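P800 reaction center core protein (Heliobacterium modesticaldum, PDB 5V8K) forms the core of a symmetric, homodimeric photosynthetic reaction center, binding bacteriochlorophyll pigments within the membrane and a 4Fe-4S cluster. Local coordinates at residues S515-D518 with G519-Q523. Numbering follows the deposited sequence.
Sequences SRYD and GHMIQ. With GBF (Bacteriochlorophyll g), chain B.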
loop_
_atom_site.group_PDB
_atom_site.type_symbol
_atom_site.label_atom_id
_atom_site.label_comp_id
_atom_site.label_asym_id
_atom_site.label_seq_id
_atom_site.Cartn_x
_atom_site.Cartn_y
_atom_site.Cartn_z
ATOM N N SER A 515 -10.758 -16.157 -15.420
ATOM C CA SER A 515 -11.402 -17.250 -16.130
ATOM C C SER A 515 -11.456 -18.570 -15.351
ATOM O O SER A 515 -11.873 -19.567 -15.921
ATOM C CB SER A 515 -10.712 -17.462 -17.491
ATOM O OG SER A 515 -9.444 -18.025 -17.311
ATOM N N ARG A 516 -11.027 -18.617 -14.088
ATOM C CA ARG A 516 -11.281 -19.733 -13.183
ATOM C C ARG A 516 -12.306 -19.339 -12.111
ATOM O O ARG A 516 -12.343 -18.192 -11.646
ATOM C CB ARG A 516 -10.007 -20.186 -12.453
ATOM C CG ARG A 516 -8.770 -20.292 -13.298
ATOM C CD ARG A 516 -8.939 -21.413 -14.319
ATOM N NE ARG A 516 -7.634 -21.772 -14.901
ATOM C CZ ARG A 516 -7.470 -22.715 -15.837
ATOM N NH1 ARG A 516 -8.519 -23.380 -16.338
ATOM N NH2 ARG A 516 -6.249 -22.992 -16.271
ATOM N N TYR A 517 -13.119 -20.319 -11.698
ATOM C CA TYR A 517 -14.079 -20.130 -10.591
ATOM C C TYR A 517 -15.021 -18.978 -10.900
ATOM O O TYR A 517 -15.370 -18.189 -10.017
ATOM C CB TYR A 517 -13.390 -19.864 -9.243
ATOM C CG TYR A 517 -12.232 -20.763 -8.888
ATOM C CD1 TYR A 517 -12.454 -22.062 -8.440
ATOM C CD2 TYR A 517 -10.923 -20.310 -8.967
ATOM C CE1 TYR A 517 -11.407 -22.885 -8.107
ATOM C CE2 TYR A 517 -9.876 -21.111 -8.632
ATOM C CZ TYR A 517 -10.113 -22.414 -8.216
ATOM O OH TYR A 517 -9.053 -23.221 -7.861
ATOM N N ASP A 518 -15.359 -18.843 -12.180
ATOM C CA ASP A 518 -16.226 -17.775 -12.667
ATOM C C ASP A 518 -15.684 -16.398 -12.287
ATOM O O ASP A 518 -16.461 -15.476 -12.032
ATOM C CB ASP A 518 -17.660 -17.942 -12.139
ATOM C CG ASP A 518 -18.300 -19.284 -12.541
ATOM O OD1 ASP A 518 -18.058 -19.719 -13.693
ATOM O OD2 ASP A 518 -19.052 -19.884 -11.697
ATOM N N GLY A 519 -14.353 -16.274 -12.152
ATOM C CA GLY A 519 -13.714 -15.001 -11.868
ATOM C C GLY A 519 -13.559 -14.646 -10.401
ATOM O O GLY A 519 -12.993 -13.585 -10.089
ATOM N N HIS A 520 -14.008 -15.510 -9.485
ATOM C CA HIS A 520 -14.170 -15.101 -8.104
ATOM C C HIS A 520 -12.886 -14.578 -7.467
ATOM O O HIS A 520 -12.948 -13.687 -6.613
ATOM C CB HIS A 520 -14.729 -16.245 -7.263
ATOM C CG HIS A 520 -15.159 -15.771 -5.927
ATOM N ND1 HIS A 520 -16.172 -14.854 -5.780
ATOM C CD2 HIS A 520 -14.610 -15.931 -4.707
ATOM C CE1 HIS A 520 -16.275 -14.520 -4.512
ATOM N NE2 HIS A 520 -15.323 -15.143 -3.847
ATOM N N MET A 521 -11.718 -15.098 -7.846
ATOM C CA MET A 521 -10.511 -14.621 -7.194
ATOM C C MET A 521 -10.221 -13.157 -7.523
ATOM O O MET A 521 -9.552 -12.510 -6.727
ATOM C CB MET A 521 -9.313 -15.500 -7.500
ATOM C CG MET A 521 -9.396 -16.910 -6.906
ATOM S SD MET A 521 -9.411 -16.944 -5.074
ATOM C CE MET A 521 -10.968 -17.556 -5.126
ATOM N N ILE A 522 -10.813 -12.581 -8.585
ATOM C CA ILE A 522 -10.722 -11.133 -8.759
ATOM C C ILE A 522 -11.508 -10.411 -7.656
ATOM O O ILE A 522 -11.038 -9.418 -7.091
ATOM C CB ILE A 522 -11.193 -10.721 -10.171
ATOM C CG1 ILE A 522 -10.327 -11.392 -11.236
ATOM C CG2 ILE A 522 -11.144 -9.186 -10.381
ATOM C CD1 ILE A 522 -8.865 -11.104 -11.193
ATOM N N GLN A 523 -12.722 -10.876 -7.355
ATOM C CA GLN A 523 -13.473 -10.337 -6.214
ATOM C C GLN A 523 -12.667 -10.432 -4.925
ATOM O O GLN A 523 -12.588 -9.470 -4.163
ATOM C CB GLN A 523 -14.818 -11.052 -6.079
ATOM C CG GLN A 523 -15.508 -10.789 -4.725
ATOM C CD GLN A 523 -16.987 -10.891 -4.768
ATOM O OE1 GLN A 523 -17.608 -10.613 -5.783
ATOM N NE2 GLN A 523 -17.587 -11.219 -3.622
HETATM MG MG GBF B . -15.196 -15.351 -1.524
HETATM C CHA GBF B . -13.713 -18.576 -1.709
HETATM C CHB GBF B . -18.094 -16.770 -1.980
HETATM C CHC GBF B . -16.532 -12.336 -0.493
HETATM C CHD GBF B . -11.998 -14.182 -0.443
HETATM N NA GBF B . -15.769 -17.238 -1.806
HETATM C C1A GBF B . -15.167 -18.445 -1.890
HETATM C C2A GBF B . -15.997 -19.709 -2.149
HETATM C C3A GBF B . -17.226 -18.978 -2.633
HETATM C C4A GBF B . -17.024 -17.573 -2.099
HETATM C CMA GBF B . -17.196 -18.883 -4.146
HETATM C CAA GBF B . -16.167 -20.605 -0.927
HETATM C CBA GBF B . -16.719 -19.868 0.289
HETATM C CGA GBF B . -15.594 -19.306 1.139
HETATM O O1A GBF B . -14.491 -19.833 1.205
HETATM O O2A GBF B . -15.775 -18.120 1.891
HETATM N NB GBF B . -17.102 -14.694 -1.235
HETATM C C1B GBF B . -18.204 -15.372 -1.546
HETATM C C2B GBF B . -19.328 -14.585 -1.307
HETATM C C3B GBF B . -18.852 -13.363 -0.851
HETATM C C4B GBF B . -17.454 -13.449 -0.883
HETATM C CMB GBF B . -20.780 -15.037 -1.441
HETATM C CAB GBF B . -19.614 -12.153 -0.483
HETATM C CBB GBF B . -20.885 -12.050 -0.231
HETATM N NC GBF B . -14.402 -13.636 -0.709
HETATM C C1C GBF B . -15.078 -12.541 -0.363
HETATM C C2C GBF B . -14.454 -11.322 0.242
HETATM C C3C GBF B . -13.150 -12.022 0.215
HETATM C C4C GBF B . -13.150 -13.291 -0.336
HETATM C CMC GBF B . -14.511 -10.206 -0.792
HETATM C CAC GBF B . -11.921 -11.412 0.768
HETATM C CBC GBF B . -11.937 -10.040 1.408
HETATM N ND GBF B . -13.392 -16.068 -1.064
HETATM C C1D GBF B . -12.181 -15.590 -0.800
HETATM C C2D GBF B . -10.877 -16.503 -0.840
HETATM C C3D GBF B . -11.665 -17.586 -1.214
HETATM C C4D GBF B . -13.067 -17.378 -1.352
HETATM C CMD GBF B . -9.441 -16.271 -0.596
HETATM C CAD GBF B . -11.421 -19.005 -1.525
HETATM O OBD GBF B . -10.354 -19.711 -1.577
HETATM C CBD GBF B . -12.758 -19.695 -1.702
HETATM C CGD GBF B . -12.780 -20.387 -3.019
HETATM O O1D GBF B . -12.556 -21.573 -3.129
HETATM O O2D GBF B . -13.020 -19.586 -4.193
HETATM C CED GBF B . -12.806 -20.074 -5.503
HETATM C C1 GBF B . -14.812 -17.905 2.960
HETATM C C2 GBF B . -15.249 -18.656 4.230
HETATM C C3 GBF B . -14.485 -19.543 4.916
HETATM C C4 GBF B . -13.101 -19.854 4.424
HETATM C C5 GBF B . -15.087 -20.195 6.152
HETATM C C6 GBF B . -14.569 -21.610 6.396
HETATM C C7 GBF B . -15.012 -22.142 7.739
HETATM C C8 GBF B . -14.385 -23.243 8.232
HETATM C C9 GBF B . -13.306 -23.903 7.410
HETATM C C10 GBF B . -14.726 -23.891 9.570
HETATM C C11 GBF B . -15.571 -22.997 10.459
HETATM C C12 GBF B . -15.490 -23.421 11.916
HETATM C C13 GBF B . -16.442 -24.133 12.538
HETATM C C14 GBF B . -17.661 -24.577 11.801
HETATM C C15 GBF B . -16.282 -24.488 14.000
HETATM O O HOH W 1 -10.756 -16.666 -10.053
#
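At the start of helix 520-539, a type III' turn overlapping a type I' turn delivers H520 to a bacteriochlorophyll g, a compact example of how a loop and the first helical turn together make a pigment site. Two loop carbonyls close the turns: R516 O accepts from G519 N at 2.8 Å. One residue on, Y517 O accepts from H520 N at 3.1 Å, and in both bonds the donor lies above the carbonyl plane. R516 O is used twice, since a water donates to it and accepts from M521 N, bridging loop to helix. Y517, D518 and G519 all have the positive phi of such primed turns, and G519, at phi 89° and psi 0°, has no CB to jam against the carbonyl oxygen of D518.

With CG anti to the backbone N (chi1 -168°), the H520 ring reaches away from the turn and NE2 binds the magnesium at 2.3 Å. Its other nitrogen, ND1, is hydrogen-bonded to NE2 of H345 of the second subunit, which would limit rotation of the imidazole and may tune its electron donation to the magnesium. The pigment's ester methyl CED lies over one face of the Y517 ring, offset toward its rim, 3.5 Å from CG. M521 CG comes within 4.3 Å of Y517 CD2. Y517 OH, hydrogen-bonded to M599 O, ties the far end of the ring to helix 575-599. An alanine in place of Y517 would be likely to leave the ester methyl and M521 CG without their aromatic neighbour and M599 O without this hydroxyl. Axial histidine ligation of a chlorin magnesium from a membrane helix is characteristic of photosynthetic reaction centers, and here it lies at the subunit interface.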